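Local coordinates for protein lipopolysaccharide core heptose(I) kinase WaaP (Pseudomonas aeruginosa, PDB 6DFL) that phosphorylates the first heptose of the lipopolysaccharide core with ATP and magnesium, and also acts as a protein-tyrosine kinase that autophosphorylates, at residues Arg46-Lys51 and Phe111-Glu116; Ala21-Gln26 and Gly35-Arg40; Leu3-Pro8 and Ala95-Glu100; Ile166-Leu171 and Val186-Arg191. One frame throughout, in Å; residues are numbered along the deposited sequence.

Contact 1 of 4, residues Arg46-Lys51 and Phe111-Glu116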
loop_
_atom_site.group_PDB
_atom_site.type_symbol
_atom_site.label_atom_id
_atom_site.label_comp_id
_atom_site.label_asym_id
_atom_site.label_seq_id
_atom_site.Cartn_x
_atom_site.Cartn_y
_atom_site.Cartn_z
ATOM N N ARG A 46 -20.205 9.864 16.558
ATOM C CA ARG A 46 -18.865 9.653 16.010
ATOM C C ARG A 46 -18.825 8.440 15.084
ATOM O O ARG A 46 -18.484 8.559 13.901
ATOM C CB ARG A 46 -17.830 9.499 17.135
ATOM C CG ARG A 46 -17.624 10.731 18.025
ATOM C CD ARG A 46 -17.036 11.916 17.268
ATOM N NE ARG A 46 -17.735 13.157 17.609
ATOM C CZ ARG A 46 -17.510 14.330 17.027
ATOM N NH1 ARG A 46 -16.597 14.435 16.070
ATOM N NH2 ARG A 46 -18.197 15.401 17.403
ATOM N N GLY A 47 -19.168 7.263 15.597
ATOM C CA GLY A 47 -19.003 6.076 14.781
ATOM C C GLY A 47 -17.750 5.288 15.114
ATOM O O GLY A 47 -16.628 5.791 15.025
ATOM N N TYR A 48 -17.946 4.042 15.519
ATOM C CA TYR A 48 -16.879 3.157 15.946
ATOM C C TYR A 48 -17.244 1.748 15.514
ATOM O O TYR A 48 -18.422 1.390 15.451
ATOM C CB TYR A 48 -16.683 3.164 17.464
ATOM C CG TYR A 48 -16.495 4.520 18.102
ATOM C CD1 TYR A 48 -17.563 5.393 18.263
ATOM C CD2 TYR A 48 -15.255 4.905 18.596
ATOM C CE1 TYR A 48 -17.397 6.627 18.858
ATOM C CE2 TYR A 48 -15.078 6.142 19.191
ATOM C CZ TYR A 48 -16.153 7.002 19.321
ATOM O OH TYR A 48 -15.991 8.239 19.918
ATOM N N PHE A 49 -16.230 0.943 15.230
ATOM C CA PHE A 49 -16.442 -0.453 14.888
ATOM C C PHE A 49 -16.113 -1.306 16.100
ATOM O O PHE A 49 -15.116 -1.062 16.784
ATOM C CB PHE A 49 -15.606 -0.856 13.676
ATOM C CG PHE A 49 -16.022 -0.156 12.408
ATOM C CD1 PHE A 49 -17.175 -0.556 11.729
ATOM C CD2 PHE A 49 -15.270 0.903 11.895
ATOM C CE1 PHE A 49 -17.574 0.078 10.567
ATOM C CE2 PHE A 49 -15.661 1.548 10.723
ATOM C CZ PHE A 49 -16.823 1.126 10.058
ATOM N N VAL A 50 -16.993 -2.255 16.401
ATOM C CA VAL A 50 -16.889 -3.106 17.578
ATOM C C VAL A 50 -16.610 -4.514 17.094
ATOM O O VAL A 50 -17.400 -5.071 16.321
ATOM C CB VAL A 50 -18.170 -3.068 18.423
ATOM C CG1 VAL A 50 -18.088 -4.094 19.541
ATOM C CG2 VAL A 50 -18.404 -1.672 18.973
ATOM N N LYS A 51 -15.492 -5.087 17.530
ATOM C CA LYS A 51 -15.127 -6.447 17.165
ATOM C C LYS A 51 -15.039 -7.261 18.447
ATOM O O LYS A 51 -14.241 -6.941 19.332
ATOM C CB LYS A 51 -13.812 -6.465 16.377
ATOM C CG LYS A 51 -13.940 -5.909 14.950
ATOM C CD LYS A 51 -12.697 -5.168 14.475
ATOM C CE LYS A 51 -12.879 -3.643 14.605
ATOM N NZ LYS A 51 -11.772 -2.795 13.997
ATOM N N PHE A 111 -12.508 -8.225 23.011
ATOM C CA PHE A 111 -13.164 -7.203 22.220
ATOM C C PHE A 111 -12.164 -6.100 21.909
ATOM O O PHE A 111 -11.193 -5.887 22.646
ATOM C CB PHE A 111 -14.378 -6.623 22.945
ATOM C CG PHE A 111 -14.030 -5.785 24.143
ATOM C CD1 PHE A 111 -13.833 -4.407 24.018
ATOM C CD2 PHE A 111 -13.905 -6.363 25.397
ATOM C CE1 PHE A 111 -13.508 -3.623 25.115
ATOM C CE2 PHE A 111 -13.594 -5.587 26.504
ATOM C CZ PHE A 111 -13.382 -4.210 26.360
ATOM N N ILE A 112 -12.429 -5.393 20.819
ATOM C CA ILE A 112 -11.701 -4.178 20.505
ATOM C C ILE A 112 -12.619 -3.264 19.713
ATOM O O ILE A 112 -13.268 -3.695 18.758
ATOM C CB ILE A 112 -10.387 -4.475 19.742
ATOM C CG1 ILE A 112 -9.651 -3.194 19.387
ATOM C CG2 ILE A 112 -10.642 -5.297 18.484
ATOM C CD1 ILE A 112 -8.332 -3.473 18.685
ATOM N N VAL A 113 -12.645 -1.994 20.094
ATOM C CA VAL A 113 -13.431 -0.967 19.424
ATOM C C VAL A 113 -12.478 0.059 18.811
ATOM O O VAL A 113 -11.707 0.692 19.537
ATOM C CB VAL A 113 -14.387 -0.282 20.403
ATOM C CG1 VAL A 113 -15.218 0.730 19.664
ATOM C CG2 VAL A 113 -15.226 -1.323 21.115
ATOM N N THR A 114 -12.568 0.249 17.491
ATOM C CA THR A 114 -11.782 1.216 16.741
ATOM C C THR A 114 -12.666 2.352 16.248
ATOM O O THR A 114 -13.815 2.133 15.856
ATOM C CB THR A 114 -11.106 0.563 15.523
ATOM O OG1 THR A 114 -12.104 0.071 14.611
ATOM C CG2 THR A 114 -10.204 -0.585 15.954
ATOM N N GLU A 115 -12.111 3.560 16.240
ATOM C CA GLU A 115 -12.785 4.703 15.645
ATOM C C GLU A 115 -12.983 4.506 14.148
ATOM O O GLU A 115 -12.192 3.842 13.471
ATOM C CB GLU A 115 -11.990 5.984 15.869
ATOM C CG GLU A 115 -12.052 6.536 17.276
ATOM C CD GLU A 115 -11.162 7.773 17.449
ATOM O OE1 GLU A 115 -10.335 8.066 16.549
ATOM O OE2 GLU A 115 -11.286 8.455 18.489
ATOM N N GLU A 116 -14.057 5.095 13.631
ATOM C CA GLU A 116 -14.273 5.111 12.198
ATOM C C GLU A 116 -13.373 6.153 11.548
ATOM O O GLU A 116 -13.138 7.231 12.099
ATOM C CB GLU A 116 -15.730 5.411 11.868
ATOM C CG GLU A 116 -16.057 5.194 10.406
ATOM C CD GLU A 116 -17.533 5.401 10.092
ATOM O OE1 GLU A 116 -18.101 6.404 10.574
ATOM O OE2 GLU A 116 -18.112 4.559 9.367
#
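Five backbone hydrogen bonds join Arg46-Lys51 to Phe111-Glu116. Phe49 and Thr114 exchange two, the shorter running from Phe49 N to Thr114 O (2.8 Å) almost along the C=O axis. Lys51 and Ile112 exchange two more, and Glu116 N reaches Gly47 O (3.0 Å) beyond the regular pairing. Gly47 suits its backbone, whose phi of 100° would press a CB against the preceding carbonyl O and the Glu116 carboxylate.

Polar side chains meet on the face of Phe49, Lys51, Ile112 and Thr114. Lys51 bends at chi2 (146°) and chi3 (-100°), so its chain crosses Thr114 at about a right angle and NZ donates to Thr114 OG1 (2.9 Å). Its charge is met by a salt bridge to Glu78 of helix 76-87, consistent with the lysine-glutamate pair that links the third strand to helix C in protein kinases. The Glu116 carboxylate forms a salt bridge with Arg40 through OE1; its extended chain sets CG 3.7 Å from Phe49 CE2.

Apolar contacts line the face of Tyr48, Val50 and Val113. The beta-branched Val50 and Val113 lie side by side, CG2 to CG2 at 3.8 Å, while Val113 CG1 turns to Tyr48 CB (3.6 Å). Further along, the Tyr48 ring runs beside the chain of Glu115, CE2 meeting CG at 3.6 Å. The Tyr48 ring also meets Phe9 edge to face.

Contact 2 of 4, residues Ala21-Gln26 and Gly35-Arg40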
loop_
_atom_site.group_PDB
_atom_site.type_symbol
_atom_site.label_atom_id
_atom_site.label_comp_id
_atom_site.label_asym_id
_atom_site.label_seq_id
_atom_site.Cartn_x
_atom_site.Cartn_y
_atom_site.Cartn_z
ATOM N N ALA A 21 -20.579 -4.456 28.576
ATOM C CA ALA A 21 -20.982 -3.255 27.852
ATOM C C ALA A 21 -20.719 -3.359 26.349
ATOM O O ALA A 21 -21.498 -2.819 25.555
ATOM C CB ALA A 21 -20.285 -2.029 28.436
ATOM N N VAL A 22 -19.626 -4.010 25.924
ATOM C CA VAL A 22 -19.412 -4.115 24.479
ATOM C C VAL A 22 -20.516 -4.927 23.850
ATOM O O VAL A 22 -20.960 -4.623 22.739
ATOM C CB VAL A 22 -18.048 -4.721 24.103
ATOM C CG1 VAL A 22 -17.095 -3.627 23.736
ATOM C CG2 VAL A 22 -17.515 -5.655 25.169
ATOM N N GLU A 23 -20.953 -5.987 24.539
ATOM C CA GLU A 23 -22.041 -6.825 24.059
ATOM C C GLU A 23 -23.373 -6.083 24.051
ATOM O O GLU A 23 -24.325 -6.544 23.415
ATOM C CB GLU A 23 -22.146 -8.076 24.930
ATOM C CG GLU A 23 -20.895 -8.919 24.964
ATOM C CD GLU A 23 -20.897 -9.996 23.901
ATOM O OE1 GLU A 23 -20.136 -10.977 24.043
ATOM O OE2 GLU A 23 -21.665 -9.869 22.926
ATOM N N ALA A 24 -23.462 -4.957 24.752
ATOM C CA ALA A 24 -24.680 -4.164 24.796
ATOM C C ALA A 24 -24.684 -3.024 23.787
ATOM O O ALA A 24 -25.732 -2.401 23.588
ATOM C CB ALA A 24 -24.897 -3.601 26.206
ATOM N N LEU A 25 -23.546 -2.729 23.161
ATOM C CA LEU A 25 -23.504 -1.718 22.115
ATOM C C LEU A 25 -24.318 -2.174 20.914
ATOM O O LEU A 25 -24.421 -3.371 20.622
ATOM C CB LEU A 25 -22.068 -1.445 21.695
ATOM C CG LEU A 25 -21.232 -0.671 22.703
ATOM C CD1 LEU A 25 -19.766 -0.891 22.395
ATOM C CD2 LEU A 25 -21.580 0.809 22.654
ATOM N N GLN A 26 -24.884 -1.200 20.202
ATOM C CA GLN A 26 -25.884 -1.466 19.180
ATOM C C GLN A 26 -25.606 -0.676 17.912
ATOM O O GLN A 26 -25.014 0.410 17.940
ATOM C CB GLN A 26 -27.289 -1.136 19.693
ATOM C CG GLN A 26 -27.810 -2.154 20.684
ATOM C CD GLN A 26 -28.601 -1.515 21.800
ATOM O OE1 GLN A 26 -29.680 -0.961 21.574
ATOM N NE2 GLN A 26 -28.067 -1.577 23.016
ATOM N N GLY A 35 -18.613 -17.261 16.975
ATOM C CA GLY A 35 -18.325 -16.524 18.190
ATOM C C GLY A 35 -17.919 -15.089 17.937
ATOM O O GLY A 35 -18.214 -14.208 18.752
ATOM N N ARG A 36 -17.254 -14.841 16.806
ATOM C CA ARG A 36 -16.842 -13.494 16.436
ATOM C C ARG A 36 -18.064 -12.613 16.160
ATOM O O ARG A 36 -19.209 -13.079 16.126
ATOM C CB ARG A 36 -15.907 -13.533 15.224
ATOM C CG ARG A 36 -14.614 -12.728 15.414
ATOM C CD ARG A 36 -13.470 -13.237 14.536
ATOM N NE ARG A 36 -13.407 -12.542 13.250
ATOM C CZ ARG A 36 -12.698 -12.958 12.205
ATOM N NH1 ARG A 36 -12.704 -12.257 11.076
ATOM N NH2 ARG A 36 -11.993 -14.081 12.283
ATOM N N ARG A 37 -17.807 -11.313 15.982
ATOM C CA ARG A 37 -18.861 -10.326 15.769
ATOM C C ARG A 37 -18.233 -8.981 15.435
ATOM O O ARG A 37 -17.225 -8.600 16.039
ATOM C CB ARG A 37 -19.759 -10.192 17.005
ATOM C CG ARG A 37 -21.089 -9.498 16.752
ATOM C CD ARG A 37 -22.032 -9.716 17.929
ATOM N NE ARG A 37 -21.928 -8.658 18.924
ATOM C CZ ARG A 37 -22.958 -7.995 19.442
ATOM N NH1 ARG A 37 -24.211 -8.289 19.079
ATOM N NH2 ARG A 37 -22.733 -7.045 20.343
ATOM N N THR A 38 -18.832 -8.276 14.470
ATOM C CA THR A 38 -18.470 -6.907 14.139
ATOM C C THR A 38 -19.741 -6.080 14.044
ATOM O O THR A 38 -20.734 -6.541 13.482
ATOM C CB THR A 38 -17.712 -6.818 12.816
ATOM O OG1 THR A 38 -16.799 -7.918 12.710
ATOM C CG2 THR A 38 -16.944 -5.501 12.740
ATOM N N LEU A 39 -19.718 -4.864 14.583
ATOM C CA LEU A 39 -20.868 -3.985 14.449
ATOM C C LEU A 39 -20.389 -2.549 14.479
ATOM O O LEU A 39 -19.426 -2.229 15.170
ATOM C CB LEU A 39 -21.911 -4.214 15.557
ATOM C CG LEU A 39 -21.527 -3.837 16.990
ATOM C CD1 LEU A 39 -22.294 -2.621 17.478
ATOM C CD2 LEU A 39 -21.742 -5.003 17.930
ATOM N N ARG A 40 -21.068 -1.690 13.722
ATOM C CA ARG A 40 -20.853 -0.249 13.789
ATOM C C ARG A 40 -21.772 0.363 14.835
ATOM O O ARG A 40 -22.944 -0.015 14.949
ATOM C CB ARG A 40 -21.113 0.409 12.434
ATOM C CG ARG A 40 -20.939 1.912 12.446
ATOM C CD ARG A 40 -21.090 2.461 11.040
ATOM N NE ARG A 40 -20.660 3.848 10.929
ATOM C CZ ARG A 40 -21.393 4.893 11.303
ATOM N NH1 ARG A 40 -22.595 4.708 11.824
ATOM N NH2 ARG A 40 -20.919 6.125 11.159
#
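Arg37 and Leu39, two apart and on the same side of the strand, extend to the end part of 21-26. Arg37 sets CG anti to the backbone N (chi1 -164°), runs on extended and then bends at chi3, which brings NH2 close to the carbonyls there. NH2 lies 3.5 Å from Glu23 O, and Val22 O sits at the edge of the guanidinium, in its plane. The nearby carbonyl oxygens of Val22 and Glu23 would probably suit a cation.

Glu23 starts off away from the strand and folds back through chi2 (-92°). Its OE2 comes over a face of the guanidinium, 4.0 Å from Arg37 NH2: a long salt bridge of charges alone, since no N-H points at the oxygen. Leu39 supplies the apolar part. Its CG takes the crowded position between backbone N and carbonyl carbon (chi1 67°). CD2 thereby lies 3.2 Å above the Arg37 guanidinium plane, toward its rim, on the face opposite Glu23 OE2, and CD1 is 4.4 Å from Leu25 CB. A branched aliphatic chain suits this place, covering flat guanidinium and backbone together; CD1 is also 3.9 Å from Gln26 C.

Gln26 curls back within its own segment so that NE2 donates to Ala24 O (2.5 Å), nearly along the C=O axis, the oxygen lying in its amide plane. Beyond it, Lys28 and Tyr30 bond by backbone to Arg40 and Thr38, consistent with the first beta-hairpin of a protein-kinase N lobe, here with a helix packed against it.

Contact 3 of 4, residues Leu3-Pro8 and Ala95-Glu100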
loop_
_atom_site.group_PDB
_atom_site.type_symbol
_atom_site.label_atom_id
_atom_site.label_comp_id
_atom_site.label_asym_id
_atom_site.label_seq_id
_atom_site.Cartn_x
_atom_site.Cartn_y
_atom_site.Cartn_z
ATOM N N LEU A 3 -7.029 -5.094 29.609
ATOM C CA LEU A 3 -8.105 -4.147 29.391
ATOM C C LEU A 3 -7.508 -2.761 29.301
ATOM O O LEU A 3 -6.747 -2.355 30.184
ATOM C CB LEU A 3 -9.133 -4.207 30.523
ATOM C CG LEU A 3 -10.316 -3.242 30.425
ATOM C CD1 LEU A 3 -11.360 -3.759 29.435
ATOM C CD2 LEU A 3 -10.934 -3.018 31.801
ATOM N N VAL A 4 -7.827 -2.057 28.222
ATOM C CA VAL A 4 -7.491 -0.654 28.069
ATOM C C VAL A 4 -8.744 0.055 27.599
ATOM O O VAL A 4 -9.301 -0.297 26.555
ATOM C CB VAL A 4 -6.345 -0.427 27.068
ATOM C CG1 VAL A 4 -6.214 1.060 26.746
ATOM C CG2 VAL A 4 -5.015 -0.998 27.593
ATOM N N LEU A 5 -9.183 1.051 28.356
ATOM C CA LEU A 5 -10.318 1.874 27.973
ATOM C C LEU A 5 -9.855 3.306 27.738
ATOM O O LEU A 5 -9.035 3.839 28.492
ATOM C CB LEU A 5 -11.415 1.836 29.038
ATOM C CG LEU A 5 -12.171 0.514 29.161
ATOM C CD1 LEU A 5 -13.277 0.621 30.195
ATOM C CD2 LEU A 5 -12.732 0.078 27.823
ATOM N N GLU A 6 -10.360 3.909 26.669
ATOM C CA GLU A 6 -10.127 5.307 26.340
ATOM C C GLU A 6 -11.477 5.965 26.088
ATOM O O GLU A 6 -12.526 5.314 26.118
ATOM C CB GLU A 6 -9.212 5.445 25.118
ATOM C CG GLU A 6 -8.048 6.377 25.332
ATOM C CD GLU A 6 -6.952 5.740 26.166
ATOM O OE1 GLU A 6 -6.305 4.794 25.653
ATOM O OE2 GLU A 6 -6.747 6.172 27.328
ATOM N N GLU A 7 -11.453 7.258 25.826
ATOM C CA GLU A 7 -12.727 7.932 25.640
ATOM C C GLU A 7 -13.332 7.582 24.279
ATOM O O GLU A 7 -12.603 7.394 23.300
ATOM C CB GLU A 7 -12.554 9.446 25.769
ATOM C CG GLU A 7 -12.277 9.914 27.203
ATOM C CD GLU A 7 -13.347 9.481 28.195
ATOM O OE1 GLU A 7 -14.551 9.602 27.873
ATOM O OE2 GLU A 7 -12.980 9.022 29.298
ATOM N N PRO A 8 -14.677 7.521 24.182
ATOM C CA PRO A 8 -15.639 7.895 25.230
ATOM C C PRO A 8 -16.028 6.774 26.193
ATOM O O PRO A 8 -16.728 7.033 27.171
ATOM C CB PRO A 8 -16.858 8.342 24.421
ATOM C CG PRO A 8 -16.817 7.476 23.212
ATOM C CD PRO A 8 -15.355 7.214 22.910
ATOM N N ALA A 95 -7.644 2.932 18.428
ATOM C CA ALA A 95 -8.356 1.965 19.253
ATOM C C ALA A 95 -8.759 2.633 20.558
ATOM O O ALA A 95 -7.899 3.079 21.319
ATOM C CB ALA A 95 -7.482 0.750 19.536
ATOM N N VAL A 96 -10.064 2.699 20.814
ATOM C CA VAL A 96 -10.566 3.348 22.022
ATOM C C VAL A 96 -10.960 2.360 23.111
ATOM O O VAL A 96 -11.195 2.784 24.254
ATOM C CB VAL A 96 -11.761 4.268 21.703
ATOM C CG1 VAL A 96 -11.289 5.491 20.941
ATOM C CG2 VAL A 96 -12.829 3.510 20.898
ATOM N N ALA A 97 -11.016 1.066 22.814
ATOM C CA ALA A 97 -11.345 0.092 23.843
ATOM C C ALA A 97 -10.852 -1.283 23.414
ATOM O O ALA A 97 -10.953 -1.643 22.237
ATOM C CB ALA A 97 -12.861 0.059 24.114
ATOM N N TYR A 98 -10.352 -2.048 24.385
ATOM C CA TYR A 98 -9.759 -3.351 24.137
ATOM C C TYR A 98 -9.888 -4.166 25.410
ATOM O O TYR A 98 -9.790 -3.614 26.507
ATOM C CB TYR A 98 -8.287 -3.209 23.715
ATOM C CG TYR A 98 -7.472 -4.480 23.826
ATOM C CD1 TYR A 98 -7.660 -5.516 22.936
ATOM C CD2 TYR A 98 -6.507 -4.635 24.811
ATOM C CE1 TYR A 98 -6.934 -6.659 23.011
ATOM C CE2 TYR A 98 -5.759 -5.802 24.897
ATOM C CZ TYR A 98 -5.992 -6.813 23.982
ATOM O OH TYR A 98 -5.259 -7.977 24.041
ATOM N N GLY A 99 -10.109 -5.466 25.270
ATOM C CA GLY A 99 -10.212 -6.305 26.451
ATOM C C GLY A 99 -9.971 -7.757 26.152
ATOM O O GLY A 99 -10.305 -8.250 25.068
ATOM N N GLU A 100 -9.380 -8.464 27.124
ATOM C CA GLU A 100 -9.240 -9.916 27.110
ATOM C C GLU A 100 -9.485 -10.440 28.514
ATOM O O GLU A 100 -8.935 -9.892 29.477
ATOM C CB GLU A 100 -7.848 -10.361 26.684
ATOM C CG GLU A 100 -7.498 -10.287 25.228
ATOM C CD GLU A 100 -6.039 -10.651 25.042
ATOM O OE1 GLU A 100 -5.542 -11.466 25.843
ATOM O OE2 GLU A 100 -5.372 -10.094 24.145
#
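Tyr98 O is held by two donors from one strand: Val4 N, in a hydrogen bond of 3.0 Å with an N-H...O angle of 160°, and Leu3 CA, in a weaker CA-H...O contact of 3.4 Å. Val4 O returns the bond to Tyr98 N, so Val4 and Tyr98 form an antiparallel hydrogen-bonded pair. The arrangement adds strand 2-5 as an outermost strand to the antiparallel N-lobe sheet of the kinase fold, alongside strand 95-101. After Leu5, Glu6 N donates to Val96 O (2.8 Å) just where a classic beta bulge interrupts strand 95-101: Val96 and Ala97 both face Val113, and Val96 takes a near-helical psi of -10°.

Small residues suit the face shared with Leu3 and Leu5. Gly99 lets Leu3, its CG anti to the backbone N, bring CD1 over the neighbouring backbone, 4.1 Å from Gly99 CA. Ala97 offers a single methyl, CB, to Leu5 CD2 at 3.7 Å. On the other face, Val4 and Tyr98 pack toward Trp79 of helix 76-87, whose ring stacks on that of Tyr98. Past the paired strand, where a cis peptide precedes Pro8, Val96 CG1 presses on Glu7 O at 3.3 Å.

Contact 4 of 4, residues Ile166-Leu171 and Val186-Arg191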
loop_
_atom_site.group_PDB
_atom_site.type_symbol
_atom_site.label_atom_id
_atom_site.label_comp_id
_atom_site.label_asym_id
_atom_site.label_seq_id
_atom_site.Cartn_x
_atom_site.Cartn_y
_atom_site.Cartn_z
ATOM N N ILE A 166 -5.160 -3.560 -1.549
ATOM C CA ILE A 166 -5.421 -2.140 -1.734
ATOM C C ILE A 166 -6.728 -1.724 -1.078
ATOM O O ILE A 166 -6.858 -0.582 -0.634
ATOM C CB ILE A 166 -5.353 -1.750 -3.224
ATOM C CG1 ILE A 166 -6.223 -2.644 -4.099
ATOM C CG2 ILE A 166 -3.903 -1.825 -3.696
ATOM C CD1 ILE A 166 -6.299 -2.188 -5.545
ATOM N N CYS A 167 -7.705 -2.635 -0.942
ATOM C CA CYS A 167 -8.934 -2.173 -0.306
ATOM C C CYS A 167 -8.728 -1.863 1.176
ATOM O O CYS A 167 -9.513 -1.107 1.752
ATOM C CB CYS A 167 -10.088 -3.164 -0.515
ATOM S SG CYS A 167 -9.907 -4.861 0.019
ATOM N N HIS A 168 -7.671 -2.377 1.805
ATOM C CA HIS A 168 -7.430 -2.066 3.206
ATOM C C HIS A 168 -6.568 -0.835 3.393
ATOM O O HIS A 168 -6.005 -0.637 4.481
ATOM C CB HIS A 168 -6.832 -3.269 3.918
ATOM C CG HIS A 168 -7.810 -4.380 4.076
ATOM N ND1 HIS A 168 -7.461 -5.705 3.954
ATOM C CD2 HIS A 168 -9.152 -4.358 4.293
ATOM C CE1 HIS A 168 -8.537 -6.457 4.118
ATOM N NE2 HIS A 168 -9.572 -5.664 4.334
ATOM N N PHE A 169 -6.467 0.006 2.370
ATOM C CA PHE A 169 -5.809 1.302 2.484
ATOM C C PHE A 169 -6.843 2.378 2.193
ATOM O O PHE A 169 -7.468 2.363 1.127
ATOM C CB PHE A 169 -4.617 1.402 1.530
ATOM C CG PHE A 169 -3.492 0.512 1.910
ATOM C CD1 PHE A 169 -2.441 0.998 2.698
ATOM C CD2 PHE A 169 -3.478 -0.814 1.518
ATOM C CE1 PHE A 169 -1.422 0.184 3.076
ATOM C CE2 PHE A 169 -2.442 -1.647 1.903
ATOM C CZ PHE A 169 -1.414 -1.136 2.683
ATOM N N LEU A 170 -7.029 3.294 3.138
ATOM C CA LEU A 170 -8.026 4.342 3.011
ATOM C C LEU A 170 -7.364 5.624 2.527
ATOM O O LEU A 170 -6.389 6.106 3.124
ATOM C CB LEU A 170 -8.739 4.555 4.341
ATOM C CG LEU A 170 -9.592 3.340 4.751
ATOM C CD1 LEU A 170 -10.632 3.717 5.784
ATOM C CD2 LEU A 170 -10.237 2.667 3.536
ATOM N N LEU A 171 -7.868 6.151 1.422
ATOM C CA LEU A 171 -7.532 7.497 0.996
ATOM C C LEU A 171 -8.484 8.472 1.676
ATOM O O LEU A 171 -9.701 8.244 1.714
ATOM C CB LEU A 171 -7.630 7.601 -0.521
ATOM C CG LEU A 171 -7.540 9.004 -1.081
ATOM C CD1 LEU A 171 -6.098 9.545 -1.020
ATOM C CD2 LEU A 171 -8.037 8.960 -2.498
ATOM N N VAL A 186 -3.911 2.634 6.748
ATOM C CA VAL A 186 -4.094 1.198 6.595
ATOM C C VAL A 186 -5.120 0.734 7.624
ATOM O O VAL A 186 -5.110 1.179 8.778
ATOM C CB VAL A 186 -2.760 0.448 6.754
ATOM C CG1 VAL A 186 -2.093 0.794 8.100
ATOM C CG2 VAL A 186 -2.977 -1.075 6.605
ATOM N N ILE A 187 -6.026 -0.143 7.203
ATOM C CA ILE A 187 -7.033 -0.642 8.129
ATOM C C ILE A 187 -7.024 -2.153 8.082
ATOM O O ILE A 187 -6.119 -2.755 7.491
ATOM C CB ILE A 187 -8.431 -0.099 7.797
ATOM C CG1 ILE A 187 -8.852 -0.605 6.412
ATOM C CG2 ILE A 187 -8.445 1.420 7.864
ATOM C CD1 ILE A 187 -10.341 -0.543 6.139
ATOM N N ASP A 188 -8.075 -2.751 8.654
ATOM C CA ASP A 188 -8.261 -4.167 8.916
ATOM C C ASP A 188 -7.004 -4.909 9.300
ATOM O O ASP A 188 -6.357 -5.520 8.443
ATOM C CB ASP A 188 -8.840 -4.906 7.728
ATOM C CG ASP A 188 -9.006 -6.381 8.038
ATOM O OD1 ASP A 188 -9.480 -6.687 9.154
ATOM O OD2 ASP A 188 -8.627 -7.233 7.216
ATOM N N LEU A 189 -6.680 -4.926 10.586
ATOM C CA LEU A 189 -5.505 -5.642 11.050
ATOM C C LEU A 189 -5.898 -6.859 11.879
ATOM O O LEU A 189 -5.133 -7.300 12.743
ATOM C CB LEU A 189 -4.610 -4.675 11.821
ATOM C CG LEU A 189 -4.116 -3.551 10.900
ATOM C CD1 LEU A 189 -3.747 -2.300 11.644
ATOM C CD2 LEU A 189 -2.927 -4.036 10.116
ATOM N N HIS A 190 -7.078 -7.422 11.614
ATOM C CA HIS A 190 -7.667 -8.369 12.559
ATOM C C HIS A 190 -6.835 -9.641 12.683
ATOM O O HIS A 190 -6.833 -10.269 13.747
ATOM C CB HIS A 190 -9.110 -8.689 12.150
ATOM C CG HIS A 190 -9.201 -9.630 10.997
ATOM N ND1 HIS A 190 -8.909 -9.251 9.704
ATOM C CD2 HIS A 190 -9.482 -10.950 10.950
ATOM C CE1 HIS A 190 -9.025 -10.294 8.903
ATOM N NE2 HIS A 190 -9.376 -11.336 9.634
ATOM N N ARG A 191 -6.102 -10.005 11.623
ATOM C CA ARG A 191 -5.132 -11.100 11.583
ATOM C C ARG A 191 -3.664 -10.643 11.596
ATOM O O ARG A 191 -2.781 -11.453 11.299
ATOM C CB ARG A 191 -5.311 -11.930 10.312
ATOM C CG ARG A 191 -6.571 -12.708 10.196
ATOM C CD ARG A 191 -6.345 -13.852 9.223
ATOM N NE ARG A 191 -6.129 -13.400 7.855
ATOM C CZ ARG A 191 -5.736 -14.199 6.871
ATOM N NH1 ARG A 191 -5.501 -15.482 7.111
ATOM N NH2 ARG A 191 -5.568 -13.707 5.651
#
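Ile166 opens a short 3-10 turn, its O accepting a hydrogen bond from Phe169 N; Ile166 also touches the bound palmitoyl-phosphopantetheine thioester and belongs to its pocket. Cys167 carries the turn on to His168, which makes the one backbone hydrogen bond across the segments. His168 O accepts from Ile187 N (2.8 Å, N-H...O angle 167°) in the carbonyl plane, a nearly straight bond. In the His168 ring, ND1 is bonded to the backbone O of Asp163, the probable catalytic base, which helps to set the ring's rotation. Asp188 lies over one ring face: CB is 3.6 Å from the centroid in a CH-pi contact, and OD2 stands 3.2 Å from His168 CE1. That carboxylate would tend to stabilise a protonated imidazole.

His168 comes five positions after Asp163, and Asp188 begins an Asp-Leu-His sequence; both match the layout of the catalytic loop and the DFG aspartate in protein kinases, which suggests that His168 stands where those enzymes carry asparagine. Asp188 has CG anti to its backbone N (chi1 179°), and OD1 takes the proton-bearing ND1 of His190 on its syn lone pair at 2.7 Å. Arg191 forms a salt bridge with Asp163.

Phe169 next forms an antiparallel non-hydrogen-bonded pair with Val186, whose CG2 lies over the phenyl face and whose CB is 3.9 Å from Phe169 CE1. Leu170 then crosses Ile187 at about a right angle, its CD1 on Ile187 CG2 at 3.8 Å. Leu170 also rests on Thr120 and Asp122 of strand 120-122.

From the N terminus, strand 2-5 opens contact 3, which closes only at 95-100. Within that span, contact 2 closes a short loop between helix 18-24 and strand 37-41. Contact 1 opens after it, at 46-51, and closes at 111-116, so it crosses contact 3. Contacts 1, 2 and 3 all reach one five-stranded sheet: Val50 N bonds to Leu39 O, contacts 1 and 2 also share a salt bridge, and Val113 N bonds to Ala97 O. Contact 4 follows in series, closing the loop between 171 and 186 in the catalytic centre. It does not touch contacts 1 or 3, but His190 packs on Arg36, next to the first hairpin.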